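OR486 (Synthetic construct, PDB 4R80) is a de novo designed protein with a cystatin fold, built as an exercise in beta-sheet design, with no known biological function. Local coordinates at residues I40-E45 with I55-E60; P24-Q29 with I46-K51; R9-V14 with N64-K69. All coordinates share one frame; numbering follows the deposited sequence.

Overall arrangement
Contact 1 is the buried centre of the fold: 40-45 and 55-60 are neighbouring strands joined by backbone hydrogen bonds, with aliphatic side chains turned to helix 4-22. Contact 2 lies about 16 Å away, centre to centre, at the end of the same strand 39-48, where its pairing with strand 28-36 gives out and serine and glutamate replace valine and leucine. Contact 3 is nearer the surface and joins the helix to edge strand 65-76 through arginine, alanine and valine side chains, which meet side chains, an aromatic ring among them, and backbone carbonyls. Contacts 1 and 2 share strand 39-48 and touch; contacts 2 and 3 lie on opposite sides of the chain's centre.

Contact 1 of 3, residues I40-E45 with I55-E60; sequences IRVELE and ITVEVE
The carbonyl oxygen of Ile55 takes one hydrogen bond and one CA-H...O contact from the opposite strand. Leu44 N donates to Ile55 O at 2.7 Å, and Glu43 CA makes the CA-H...O contact to Ile55 O at 3.3 Å. That pattern repeats along this antiparallel beta hairpin: Ile40 with Val59, Val42 with Val57 and Leu44 with Ile55 are hydrogen-bonded pairs, each with two nearly straight N-H...O bonds, while Arg41-Glu58 and Glu43-Thr56 are the non-hydrogen-bonded pairs between them.

The tightest side-chain packing is made by Val57. Its chi1 of 43° sets CG1 in the crowded position between backbone N and carbonyl carbon, where Val57 CG1 presses on Leu44 CD1 at 3.4 Å. The same methyl, Val57 CG1, also comes within 3.3 Å of Val42 O. Beside it, Val42 CB meets Val57 CG1 at 3.8 Å, continuing the aliphatic face.

On the other face Arg41 and Glu58 run side by side and point the same way. Their flat ends stand 84° apart, and Arg41 NE to Glu58 OE2, at 3.8 Å, is a long salt bridge. The firmer partner of the guanidinium is Gln36, whose OE1 accepts from Arg41 NH1.

Strands 28-36 and 65-76 border this central pair, one on each side. Helix 4-22 covers the aliphatic face: Ala11 rests on Ile40, Ala15 on Val42 and Val57, and Ile19 on Ile55.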
ATOM      1  N   ILE A  40       0.244  -7.547   6.144  1.00 17.80           N
ATOM      2  CA  ILE A  40      -0.631  -7.309   5.001  1.00 19.47           C
ATOM      3  C   ILE A  40       0.113  -6.647   3.843  1.00 11.46           C
ATOM      4  O   ILE A  40       0.808  -5.646   4.019  1.00 13.43           O
ATOM      5  CB  ILE A  40      -1.862  -6.467   5.394  1.00 14.16           C
ATOM      6  CG1 ILE A  40      -2.525  -7.057   6.641  1.00 14.60           C
ATOM      7  CG2 ILE A  40      -2.864  -6.420   4.253  1.00 12.40           C
ATOM      8  CD1 ILE A  40      -3.885  -6.479   6.951  1.00 17.15           C
ATOM      9  N   ARG A  41      -0.046  -7.219   2.654  1.00 11.02           N
ATOM     10  CA  ARG A  41       0.628  -6.727   1.461  1.00 13.88           C
ATOM     11  C   ARG A  41      -0.339  -5.971   0.559  1.00 12.89           C
ATOM     12  O   ARG A  41      -1.339  -6.524   0.105  1.00 12.55           O
ATOM     13  CB  ARG A  41       1.280  -7.878   0.694  1.00 16.81           C
ATOM     14  CG  ARG A  41       2.454  -8.521   1.415  1.00 27.86           C
ATOM     15  CD  ARG A  41       3.071  -9.630   0.580  1.00 32.62           C
ATOM     16  NE  ARG A  41       4.267 -10.189   1.204  1.00 39.80           N
ATOM     17  CZ  ARG A  41       4.261 -11.224   2.037  1.00 53.12           C
ATOM     18  NH1 ARG A  41       3.118 -11.819   2.351  1.00 40.03           N
ATOM     19  NH2 ARG A  41       5.398 -11.665   2.559  1.00 49.75           N
ATOM     20  N   VAL A  42      -0.038  -4.701   0.314  1.00  9.53           N
ATOM     21  CA  VAL A  42      -0.896  -3.855  -0.505  1.00 11.36           C
ATOM     22  C   VAL A  42      -0.188  -3.466  -1.798  1.00 12.46           C
ATOM     23  O   VAL A  42       0.887  -2.867  -1.779  1.00 10.76           O
ATOM     24  CB  VAL A  42      -1.317  -2.581   0.248  1.00 16.45           C
ATOM     25  CG1 VAL A  42      -2.267  -1.754  -0.602  1.00  6.95           C
ATOM     26  CG2 VAL A  42      -1.956  -2.939   1.581  1.00  9.34           C
ATOM     27  N   GLU A  43      -0.800  -3.827  -2.921  1.00 14.96           N
ATOM     28  CA  GLU A  43      -0.256  -3.522  -4.235  1.00 15.29           C
ATOM     29  C   GLU A  43      -0.942  -2.286  -4.807  1.00 11.07           C
ATOM     30  O   GLU A  43      -2.167  -2.244  -4.922  1.00 15.45           O
ATOM     31  CB  GLU A  43      -0.468  -4.718  -5.163  1.00 11.66           C
ATOM     32  CG  GLU A  43       0.222  -5.985  -4.682  1.00 24.83           C
ATOM     33  CD  GLU A  43      -0.099  -7.190  -5.542  1.00 43.69           C
ATOM     34  OE1 GLU A  43      -0.360  -7.013  -6.750  1.00 41.20           O
ATOM     35  OE2 GLU A  43      -0.110  -8.318  -5.002  1.00 39.41           O
ATOM     36  N   LEU A  44      -0.150  -1.281  -5.169  1.00 13.91           N
ATOM     37  CA  LEU A  44      -0.694  -0.044  -5.717  1.00 15.06           C
ATOM     38  C   LEU A  44      -0.013   0.288  -7.036  1.00 14.78           C
ATOM     39  O   LEU A  44       1.125  -0.112  -7.279  1.00 13.95           O
ATOM     40  CB  LEU A  44      -0.521   1.119  -4.731  1.00 12.11           C
ATOM     41  CG  LEU A  44      -0.981   0.899  -3.288  1.00 11.51           C
ATOM     42  CD1 LEU A  44       0.161   0.338  -2.487  1.00  8.56           C
ATOM     43  CD2 LEU A  44      -1.474   2.186  -2.654  1.00 15.40           C
ATOM     44  N   GLU A  45      -0.723   1.028  -7.889  1.00 23.39           N
ATOM     45  CA  GLU A  45      -0.196   1.424  -9.187  1.00 20.10           C
ATOM     46  C   GLU A  45      -0.349   2.924  -9.413  1.00 21.79           C
ATOM     47  O   GLU A  45      -1.397   3.503  -9.144  1.00 24.55           O
ATOM     48  CB  GLU A  45      -0.902   0.650 -10.306  1.00 20.27           C
ATOM     49  CG  GLU A  45      -0.390   0.969 -11.707  1.00 34.09           C
ATOM     50  CD  GLU A  45      -0.956   0.043 -12.766  1.00 41.11           C
ATOM     51  OE1 GLU A  45      -1.605  -0.953 -12.394  1.00 47.28           O
ATOM     52  OE2 GLU A  45      -0.752   0.310 -13.967  1.00 53.78           O
ATOM     53  N   ILE A  55       3.758  -0.508  -7.165  1.00 19.57           N
ATOM     54  CA  ILE A  55       4.208  -0.370  -5.787  1.00 19.31           C
ATOM     55  C   ILE A  55       3.653  -1.464  -4.884  1.00 16.70           C
ATOM     56  O   ILE A  55       2.452  -1.730  -4.877  1.00 13.45           O
ATOM     57  CB  ILE A  55       3.788   0.993  -5.202  1.00 18.24           C
ATOM     58  CG1 ILE A  55       4.184   2.128  -6.150  1.00 21.04           C
ATOM     59  CG2 ILE A  55       4.387   1.189  -3.817  1.00 24.52           C
ATOM     60  CD1 ILE A  55       3.898   3.508  -5.606  1.00 28.71           C
ATOM     61  N   THR A  56       4.544  -2.106  -4.136  1.00 16.56           N
ATOM     62  CA  THR A  56       4.149  -3.076  -3.123  1.00 15.14           C
ATOM     63  C   THR A  56       4.586  -2.600  -1.742  1.00 15.85           C
ATOM     64  O   THR A  56       5.777  -2.435  -1.485  1.00 10.97           O
ATOM     65  CB  THR A  56       4.762  -4.460  -3.398  1.00 21.11           C
ATOM     66  OG1 THR A  56       4.294  -4.953  -4.659  1.00 24.13           O
ATOM     67  CG2 THR A  56       4.378  -5.439  -2.300  1.00 23.67           C
ATOM     68  N   VAL A  57       3.620  -2.367  -0.861  1.00 16.43           N
ATOM     69  CA  VAL A  57       3.915  -1.951   0.507  1.00 16.62           C
ATOM     70  C   VAL A  57       3.467  -2.987   1.534  1.00 16.35           C
ATOM     71  O   VAL A  57       2.308  -3.405   1.552  1.00 22.74           O
ATOM     72  CB  VAL A  57       3.295  -0.584   0.830  1.00  9.42           C
ATOM     73  CG1 VAL A  57       1.904  -0.525   0.293  1.00 26.38           C
ATOM     74  CG2 VAL A  57       3.307  -0.328   2.330  1.00  8.90           C
ATOM     75  N   GLU A  58       4.402  -3.414   2.377  1.00 13.21           N
ATOM     76  CA  GLU A  58       4.107  -4.349   3.455  1.00 13.55           C
ATOM     77  C   GLU A  58       3.722  -3.636   4.751  1.00 18.59           C
ATOM     78  O   GLU A  58       4.529  -2.918   5.338  1.00 10.69           O
ATOM     79  CB  GLU A  58       5.293  -5.281   3.694  1.00 11.82           C
ATOM     80  CG  GLU A  58       5.654  -6.122   2.487  1.00 36.10           C
ATOM     81  CD  GLU A  58       6.828  -7.040   2.752  1.00 55.85           C
ATOM     82  OE1 GLU A  58       7.381  -6.990   3.871  1.00 66.05           O
ATOM     83  OE2 GLU A  58       7.196  -7.810   1.841  1.00 54.59           O
ATOM     84  N   VAL A  59       2.479  -3.831   5.182  1.00 14.14           N
ATOM     85  CA  VAL A  59       1.990  -3.233   6.419  1.00 11.93           C
ATOM     86  C   VAL A  59       1.946  -4.288   7.518  1.00 17.50           C
ATOM     87  O   VAL A  59       1.456  -5.398   7.311  1.00 14.84           O
ATOM     88  CB  VAL A  59       0.581  -2.640   6.234  1.00 19.10           C
ATOM     89  CG1 VAL A  59       0.121  -1.951   7.508  1.00  7.40           C
ATOM     90  CG2 VAL A  59       0.565  -1.671   5.056  1.00 16.80           C
ATOM     91  N   GLU A  60       2.479  -3.939   8.692  1.00 13.21           N
ATOM     92  CA  GLU A  60       2.509  -4.865   9.819  1.00 13.30           C
ATOM     93  C   GLU A  60       1.585  -4.451  10.962  1.00 18.21           C
ATOM     94  O   GLU A  60       1.574  -3.295  11.381  1.00 12.87           O
ATOM     95  CB  GLU A  60       3.940  -5.031  10.333  1.00 13.64           C
ATOM     96  CG  GLU A  60       4.078  -6.027  11.476  1.00 21.57           C
ATOM     97  CD  GLU A  60       3.716  -7.450  11.072  1.00 43.95           C
ATOM     98  OE1 GLU A  60       3.845  -7.789   9.877  1.00 51.90           O
ATOM     99  OE2 GLU A  60       3.303  -8.231  11.955  1.00 51.79           O
TER

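Contact 2 of 3, residues P24-Q29 with I46-K51; sequences PSSKVQ and ITENGK
Ser26 carries OG anti to its backbone N (chi1 167°), bringing it against Ile46, while Glu48 has CG between its backbone N and carbonyl carbon (chi1 62°), from where an extended chain takes the carboxylate toward Ser25 and Ser26. This is the open end of the beta hairpin formed by strands 28-36 and 39-48, in the sheet of a cystatin fold. The backbones splay apart here: Val28 CA and Ile46 CA are 5.4 Å apart, but Ser26 CA and Glu48 CA are 6.9 Å apart. The two segments share no hydrogen bond, and side chains make most of the contact.

Ser26 OG sits among the branches of Ile46, nearest CG2 at 3.1 Å, a close approach of a hydroxyl to a methyl. Ser26 CB in turn lies 3.3 Å from Glu48 OE1. Only 2.8 Å separates Ser25 O from Glu48 OE1, two acceptors, so the placement of this carboxylate is doubtful.

Farther in, Val28 and Ile46 pack obliquely, both touching Ile19 of helix 4-22, so the apolar interior reaches out to this point. Beyond Glu48 the chain reverses through a type I' turn, with Asn49 and Gly50 both at positive phi, and enters strand 51-62. Two backbone bonds close it, Lys51 N to Glu48 O at 3.0 Å and Glu48 N to Lys51 O at 3.2 Å.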
ATOM      1  N   PRO A  24       2.909  13.483  -4.136  1.00 25.10           N
ATOM      2  CA  PRO A  24       1.901  14.542  -3.971  1.00 35.12           C
ATOM      3  C   PRO A  24       1.010  14.770  -5.185  1.00 47.04           C
ATOM      4  O   PRO A  24      -0.215  14.755  -5.054  1.00 55.86           O
ATOM      5  CB  PRO A  24       2.756  15.788  -3.694  1.00 39.70           C
ATOM      6  CG  PRO A  24       4.104  15.465  -4.232  1.00 44.25           C
ATOM      7  CD  PRO A  24       4.275  13.997  -4.001  1.00 32.20           C
ATOM      8  N   SER A  25       1.609  14.978  -6.351  1.00 36.64           N
ATOM      9  CA  SER A  25       0.837  15.257  -7.554  1.00 45.82           C
ATOM     10  C   SER A  25       0.513  13.967  -8.294  1.00 61.39           C
ATOM     11  O   SER A  25       0.768  13.857  -9.494  1.00 69.10           O
ATOM     12  CB  SER A  25       1.605  16.211  -8.468  1.00 52.54           C
ATOM     13  OG  SER A  25       2.680  15.548  -9.112  1.00 57.23           O
ATOM     14  N   SER A  26      -0.048  13.000  -7.582  1.00 50.50           N
ATOM     15  CA  SER A  26      -0.290  11.689  -8.169  1.00 39.54           C
ATOM     16  C   SER A  26      -1.627  11.082  -7.769  1.00 45.41           C
ATOM     17  O   SER A  26      -2.103  11.270  -6.651  1.00 40.18           O
ATOM     18  CB  SER A  26       0.846  10.734  -7.793  1.00 35.17           C
ATOM     19  OG  SER A  26       0.504   9.394  -8.084  1.00 49.93           O
ATOM     20  N   LYS A  27      -2.230  10.352  -8.707  1.00 37.69           N
ATOM     21  CA  LYS A  27      -3.420   9.555  -8.433  1.00 39.81           C
ATOM     22  C   LYS A  27      -3.037   8.104  -8.173  1.00 31.56           C
ATOM     23  O   LYS A  27      -2.459   7.441  -9.032  1.00 31.55           O
ATOM     24  CB  LYS A  27      -4.448   9.663  -9.565  1.00 49.24           C
ATOM     25  CG  LYS A  27      -5.397  10.862  -9.452  1.00 46.68           C
ATOM     26  CD  LYS A  27      -4.677  12.192  -9.345  1.00 52.82           C
ATOM     27  CE  LYS A  27      -5.632  13.297  -8.936  1.00 53.20           C
ATOM     28  NZ  LYS A  27      -4.951  14.623  -8.865  1.00 58.78           N
ATOM     29  N   VAL A  28      -3.376   7.616  -6.985  1.00 27.27           N
ATOM     30  CA  VAL A  28      -2.949   6.296  -6.545  1.00 24.63           C
ATOM     31  C   VAL A  28      -4.127   5.333  -6.451  1.00 30.73           C
ATOM     32  O   VAL A  28      -5.098   5.595  -5.744  1.00 36.63           O
ATOM     33  CB  VAL A  28      -2.264   6.367  -5.171  1.00 21.02           C
ATOM     34  CG1 VAL A  28      -1.780   4.993  -4.759  1.00 26.88           C
ATOM     35  CG2 VAL A  28      -1.108   7.357  -5.201  1.00 19.70           C
ATOM     36  N   GLN A  29      -4.035   4.219  -7.170  1.00 21.37           N
ATOM     37  CA  GLN A  29      -5.067   3.190  -7.100  1.00 27.91           C
ATOM     38  C   GLN A  29      -4.521   1.913  -6.464  1.00 23.08           C
ATOM     39  O   GLN A  29      -3.379   1.523  -6.703  1.00 16.60           O
ATOM     40  CB  GLN A  29      -5.644   2.899  -8.490  1.00 32.93           C
ATOM     41  CG  GLN A  29      -4.694   2.173  -9.433  1.00 34.47           C
ATOM     42  CD  GLN A  29      -5.420   1.361 -10.489  1.00 41.00           C
ATOM     43  OE1 GLN A  29      -6.648   1.286 -10.497  1.00 54.61           O
ATOM     44  NE2 GLN A  29      -4.659   0.744 -11.386  1.00 40.06           N
ATOM     45  N   ILE A  46       0.718   3.546  -9.915  1.00 38.86           N
ATOM     46  CA  ILE A  46       0.704   4.957 -10.284  1.00 31.32           C
ATOM     47  C   ILE A  46       0.940   5.118 -11.784  1.00 30.92           C
ATOM     48  O   ILE A  46       1.835   4.492 -12.352  1.00 44.07           O
ATOM     49  CB  ILE A  46       1.772   5.757  -9.504  1.00 24.35           C
ATOM     50  CG1 ILE A  46       1.525   5.660  -7.998  1.00 22.64           C
ATOM     51  CG2 ILE A  46       1.781   7.217  -9.926  1.00 35.22           C
ATOM     52  CD1 ILE A  46       2.456   6.517  -7.175  1.00 34.33           C
ATOM     53  N   THR A  47       0.135   5.964 -12.424  1.00 32.51           N
ATOM     54  CA  THR A  47       0.283   6.227 -13.852  1.00 38.74           C
ATOM     55  C   THR A  47       0.250   7.726 -14.121  1.00 42.99           C
ATOM     56  O   THR A  47      -0.810   8.343 -14.193  1.00 68.14           O
ATOM     57  CB  THR A  47      -0.815   5.536 -14.690  1.00 45.68           C
ATOM     58  OG1 THR A  47      -0.728   4.117 -14.514  1.00 43.78           O
ATOM     59  CG2 THR A  47      -0.644   5.866 -16.170  1.00 32.41           C
ATOM     60  N   GLU A  48       1.440   8.310 -14.260  1.00 50.86           N
ATOM     61  CA  GLU A  48       1.582   9.744 -14.465  1.00 54.88           C
ATOM     62  C   GLU A  48       2.812  10.053 -15.316  1.00 53.93           C
ATOM     63  O   GLU A  48       3.821   9.350 -15.237  1.00 41.27           O
ATOM     64  CB  GLU A  48       1.671  10.495 -13.134  1.00 50.76           C
ATOM     65  CG  GLU A  48       2.871  10.115 -12.284  1.00 46.71           C
ATOM     66  CD  GLU A  48       2.878  10.818 -10.939  1.00 57.30           C
ATOM     67  OE1 GLU A  48       1.985  11.656 -10.701  1.00 57.79           O
ATOM     68  OE2 GLU A  48       3.775  10.527 -10.119  1.00 69.29           O
ATOM     69  N   ASN A  49       2.709  11.097 -16.132  1.00 51.25           N
ATOM     70  CA  ASN A  49       3.823  11.585 -16.947  1.00 42.23           C
ATOM     71  C   ASN A  49       4.434  10.508 -17.839  1.00 48.56           C
ATOM     72  O   ASN A  49       5.655  10.405 -17.962  1.00 39.64           O
ATOM     73  CB  ASN A  49       4.910  12.187 -16.050  1.00 54.12           C
ATOM     74  CG  ASN A  49       4.353  13.160 -15.037  1.00 52.72           C
ATOM     75  OD1 ASN A  49       3.144  13.219 -14.806  1.00 64.05           O
ATOM     76  ND2 ASN A  49       5.231  13.932 -14.406  1.00 53.66           N
ATOM     77  N   GLY A  50       3.572   9.711 -18.465  1.00 47.38           N
ATOM     78  CA  GLY A  50       4.008   8.669 -19.375  1.00 42.76           C
ATOM     79  C   GLY A  50       4.790   7.547 -18.719  1.00 48.25           C
ATOM     80  O   GLY A  50       5.532   6.831 -19.390  1.00 53.74           O
ATOM     81  N   LYS A  51       4.631   7.393 -17.409  1.00 39.00           N
ATOM     82  CA  LYS A  51       5.295   6.314 -16.684  1.00 34.19           C
ATOM     83  C   LYS A  51       4.314   5.484 -15.860  1.00 30.49           C
ATOM     84  O   LYS A  51       3.289   5.988 -15.402  1.00 27.56           O
ATOM     85  CB  LYS A  51       6.424   6.853 -15.801  1.00 35.40           C
ATOM     86  CG  LYS A  51       7.571   7.479 -16.580  1.00 46.16           C
ATOM     87  CD  LYS A  51       8.688   7.943 -15.658  1.00 46.53           C
ATOM     88  CE  LYS A  51       9.881   8.449 -16.456  1.00 47.08           C
ATOM     89  NZ  LYS A  51      10.975   8.941 -15.575  1.00 42.94           N
TER

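Contact 3 of 3, residues R9-V14 with N64-K69; sequences RRAKQV and NTFTVK
Phe66 is the bump of this contact, and the hollow it fills is lined by Arg10 and Ala11 on one turn of helix 4-22 and Val14 on the next. Here the helix of the cystatin fold packs across its sheet, helix and strand segments crossing at 44°. Arg10 wraps a face and an edge of the ring: CB stands over one face, offset toward the rim, and a bend in the chain (chi3 60°) swings NE back, so that the guanidinium lies beside the CD1-CE1 edge. Phe66 CE1 sits over the guanidinium's centre, 3.5 Å from Arg10 CZ. With the planes 64° apart, the ring turns this edge to the guanidinium face and does not stack flat on it. Ala11 CB, short enough to let the ring come close, meets Phe66 CD2 at 4.0 Å.

Val14 crosses Phe66 at about a right angle. Both its methyls sit by Phe66 O, Val14 CG1 nearest at 3.5 Å. CG2 of Val14 packs on Phe66 CB at 4.1 Å. Val14 CG1 also reaches Val68 CG2 at 3.9 Å, the two valines sliding past each other in opposite directions. Val59 of the neighbouring strand backs Phe66 too.

The guanidinium then grips the loop residue just before the strand. Arg10 NH2 donates a bent bond to Asn64 O at 2.9 Å, and NH1 makes a weak one to Asn64 OD1. An alanine in place of Arg10 would probably leave Asn64 O without this donor and uncover the CD1-CE1 edge of Phe66. The chemistry is therefore mixed: apolar packing toward the sheet, with a charged group whose face is met by an aromatic edge and which is tied to a loop carbonyl.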
ATOM      1  N   ARG A   9      -8.709  -3.121   5.428  1.00 10.74           N
ATOM      2  CA  ARG A   9      -9.110  -1.753   5.124  1.00 17.60           C
ATOM      3  C   ARG A   9      -8.148  -0.729   5.728  1.00 14.92           C
ATOM      4  O   ARG A   9      -7.722   0.207   5.050  1.00  8.90           O
ATOM      5  CB  ARG A   9     -10.551  -1.502   5.579  1.00 21.09           C
ATOM      6  CG  ARG A   9     -11.075  -0.112   5.271  1.00 27.78           C
ATOM      7  CD  ARG A   9     -12.258   0.237   6.161  1.00 26.00           C
ATOM      8  NE  ARG A   9     -11.880   0.329   7.567  1.00 34.55           N
ATOM      9  CZ  ARG A   9     -11.356   1.412   8.131  1.00 43.72           C
ATOM     10  NH1 ARG A   9     -11.138   2.502   7.409  1.00 40.25           N
ATOM     11  NH2 ARG A   9     -11.046   1.402   9.421  1.00 40.71           N
ATOM     12  N   ARG A  10      -7.807  -0.918   6.998  1.00 14.08           N
ATOM     13  CA  ARG A  10      -6.875  -0.031   7.687  1.00 14.69           C
ATOM     14  C   ARG A  10      -5.475  -0.096   7.072  1.00 11.68           C
ATOM     15  O   ARG A  10      -4.835   0.933   6.848  1.00 12.65           O
ATOM     16  CB  ARG A  10      -6.821  -0.365   9.180  1.00 18.24           C
ATOM     17  CG  ARG A  10      -8.102  -0.050   9.939  1.00 17.57           C
ATOM     18  CD  ARG A  10      -8.017  -0.489  11.399  1.00 17.44           C
ATOM     19  NE  ARG A  10      -6.928   0.156  12.129  1.00 21.95           N
ATOM     20  CZ  ARG A  10      -6.647  -0.078  13.405  1.00 24.65           C
ATOM     21  NH1 ARG A  10      -7.368  -0.943  14.106  1.00 24.72           N
ATOM     22  NH2 ARG A  10      -5.629   0.551  13.979  1.00 21.79           N
ATOM     23  N   ALA A  11      -5.011  -1.311   6.791  1.00  9.90           N
ATOM     24  CA  ALA A  11      -3.681  -1.506   6.222  1.00 18.91           C
ATOM     25  C   ALA A  11      -3.592  -0.877   4.841  1.00 15.03           C
ATOM     26  O   ALA A  11      -2.567  -0.300   4.483  1.00 12.19           O
ATOM     27  CB  ALA A  11      -3.337  -2.987   6.152  1.00 15.11           C
ATOM     28  N   LYS A  12      -4.671  -0.984   4.074  1.00  7.37           N
ATOM     29  CA  LYS A  12      -4.708  -0.397   2.740  1.00 13.14           C
ATOM     30  C   LYS A  12      -4.649   1.125   2.812  1.00 14.33           C
ATOM     31  O   LYS A  12      -3.968   1.765   2.009  1.00 11.73           O
ATOM     32  CB  LYS A  12      -5.967  -0.827   1.987  1.00 12.35           C
ATOM     33  CG  LYS A  12      -6.025  -0.313   0.555  1.00 22.32           C
ATOM     34  CD  LYS A  12      -7.347  -0.655  -0.116  1.00 34.72           C
ATOM     35  CE  LYS A  12      -8.448   0.292   0.328  1.00 32.92           C
ATOM     36  NZ  LYS A  12      -8.150   1.697  -0.074  1.00 33.62           N
ATOM     37  N   GLN A  13      -5.358   1.700   3.779  1.00 12.02           N
ATOM     38  CA  GLN A  13      -5.394   3.149   3.942  1.00 15.49           C
ATOM     39  C   GLN A  13      -4.082   3.702   4.492  1.00 12.04           C
ATOM     40  O   GLN A  13      -3.648   4.785   4.101  1.00 14.24           O
ATOM     41  CB  GLN A  13      -6.560   3.559   4.843  1.00 18.78           C
ATOM     42  CG  GLN A  13      -7.928   3.331   4.219  1.00 24.78           C
ATOM     43  CD  GLN A  13      -9.065   3.764   5.123  1.00 28.44           C
ATOM     44  OE1 GLN A  13      -8.841   4.232   6.240  1.00 44.53           O
ATOM     45  NE2 GLN A  13     -10.293   3.609   4.644  1.00 16.03           N
ATOM     46  N   VAL A  14      -3.450   2.953   5.390  1.00 10.69           N
ATOM     47  CA  VAL A  14      -2.145   3.332   5.917  1.00 12.61           C
ATOM     48  C   VAL A  14      -1.141   3.298   4.776  1.00 12.43           C
ATOM     49  O   VAL A  14      -0.307   4.193   4.627  1.00 15.82           O
ATOM     50  CB  VAL A  14      -1.684   2.377   7.038  1.00 10.36           C
ATOM     51  CG1 VAL A  14      -0.197   2.552   7.320  1.00 13.75           C
ATOM     52  CG2 VAL A  14      -2.499   2.605   8.301  1.00 15.35           C
ATOM     53  N   ASN A  64      -2.394  -3.296  17.917  1.00 32.13           N
ATOM     54  CA  ASN A  64      -3.457  -2.713  17.106  1.00 35.60           C
ATOM     55  C   ASN A  64      -2.981  -1.514  16.290  1.00 37.18           C
ATOM     56  O   ASN A  64      -3.786  -0.698  15.840  1.00 37.37           O
ATOM     57  CB  ASN A  64      -4.661  -2.323  17.961  1.00 28.14           C
ATOM     58  CG  ASN A  64      -5.943  -2.255  17.154  1.00 43.99           C
ATOM     59  OD1 ASN A  64      -6.133  -3.019  16.208  1.00 48.15           O
ATOM     60  ND2 ASN A  64      -6.809  -1.315  17.497  1.00 37.78           N
ATOM     61  N   THR A  65      -1.671  -1.407  16.108  1.00 38.72           N
ATOM     62  CA  THR A  65      -1.112  -0.374  15.247  1.00 33.50           C
ATOM     63  C   THR A  65      -0.715  -0.979  13.909  1.00 28.59           C
ATOM     64  O   THR A  65      -0.169  -2.081  13.855  1.00 24.65           O
ATOM     65  CB  THR A  65       0.113   0.304  15.887  1.00 33.77           C
ATOM     66  OG1 THR A  65       0.970  -0.691  16.460  1.00 37.54           O
ATOM     67  CG2 THR A  65      -0.324   1.276  16.973  1.00 38.73           C
ATOM     68  N   PHE A  66      -0.999  -0.259  12.830  1.00 23.25           N
ATOM     69  CA  PHE A  66      -0.625  -0.711  11.498  1.00 19.46           C
ATOM     70  C   PHE A  66       0.500   0.147  10.937  1.00 17.36           C
ATOM     71  O   PHE A  66       0.297   1.308  10.583  1.00 20.60           O
ATOM     72  CB  PHE A  66      -1.837  -0.693  10.566  1.00 14.39           C
ATOM     73  CG  PHE A  66      -2.815  -1.803  10.827  1.00 22.62           C
ATOM     74  CD1 PHE A  66      -3.828  -1.646  11.758  1.00 25.12           C
ATOM     75  CD2 PHE A  66      -2.716  -3.004  10.145  1.00 19.52           C
ATOM     76  CE1 PHE A  66      -4.728  -2.668  12.003  1.00 23.89           C
ATOM     77  CE2 PHE A  66      -3.613  -4.028  10.385  1.00 24.80           C
ATOM     78  CZ  PHE A  66      -4.620  -3.860  11.314  1.00 22.02           C
ATOM     79  N   THR A  67       1.690  -0.439  10.859  1.00 13.66           N
ATOM     80  CA  THR A  67       2.884   0.296  10.471  1.00 18.34           C
ATOM     81  C   THR A  67       3.485  -0.254   9.182  1.00 11.24           C
ATOM     82  O   THR A  67       3.616  -1.466   9.013  1.00 10.12           O
ATOM     83  CB  THR A  67       3.951   0.251  11.583  1.00 22.80           C
ATOM     84  OG1 THR A  67       3.356   0.606  12.838  1.00 16.69           O
ATOM     85  CG2 THR A  67       5.093   1.210  11.276  1.00 20.29           C
ATOM     86  N   VAL A  68       3.841   0.647   8.274  1.00 11.29           N
ATOM     87  CA  VAL A  68       4.540   0.272   7.055  1.00 12.92           C
ATOM     88  C   VAL A  68       5.938  -0.213   7.420  1.00 11.98           C
ATOM     89  O   VAL A  68       6.624   0.417   8.221  1.00 22.19           O
ATOM     90  CB  VAL A  68       4.653   1.469   6.093  1.00 20.44           C
ATOM     91  CG1 VAL A  68       5.534   1.124   4.901  1.00 14.64           C
ATOM     92  CG2 VAL A  68       3.270   1.909   5.633  1.00 17.87           C
ATOM     93  N   LYS A  69       6.352  -1.341   6.849  1.00 16.35           N
ATOM     94  CA  LYS A  69       7.661  -1.908   7.157  1.00 17.71           C
ATOM     95  C   LYS A  69       8.543  -2.035   5.918  1.00 17.46           C
ATOM     96  O   LYS A  69       9.767  -1.940   6.011  1.00 20.65           O
ATOM     97  CB  LYS A  69       7.519  -3.266   7.855  1.00 17.28           C
ATOM     98  CG  LYS A  69       7.117  -3.173   9.322  1.00 21.56           C
ATOM     99  CD  LYS A  69       8.293  -2.777  10.207  1.00 22.92           C
ATOM    100  CE  LYS A  69       9.119  -3.992  10.613  1.00 37.92           C
ATOM    101  NZ  LYS A  69      10.259  -3.628  11.505  1.00 34.92           N
TER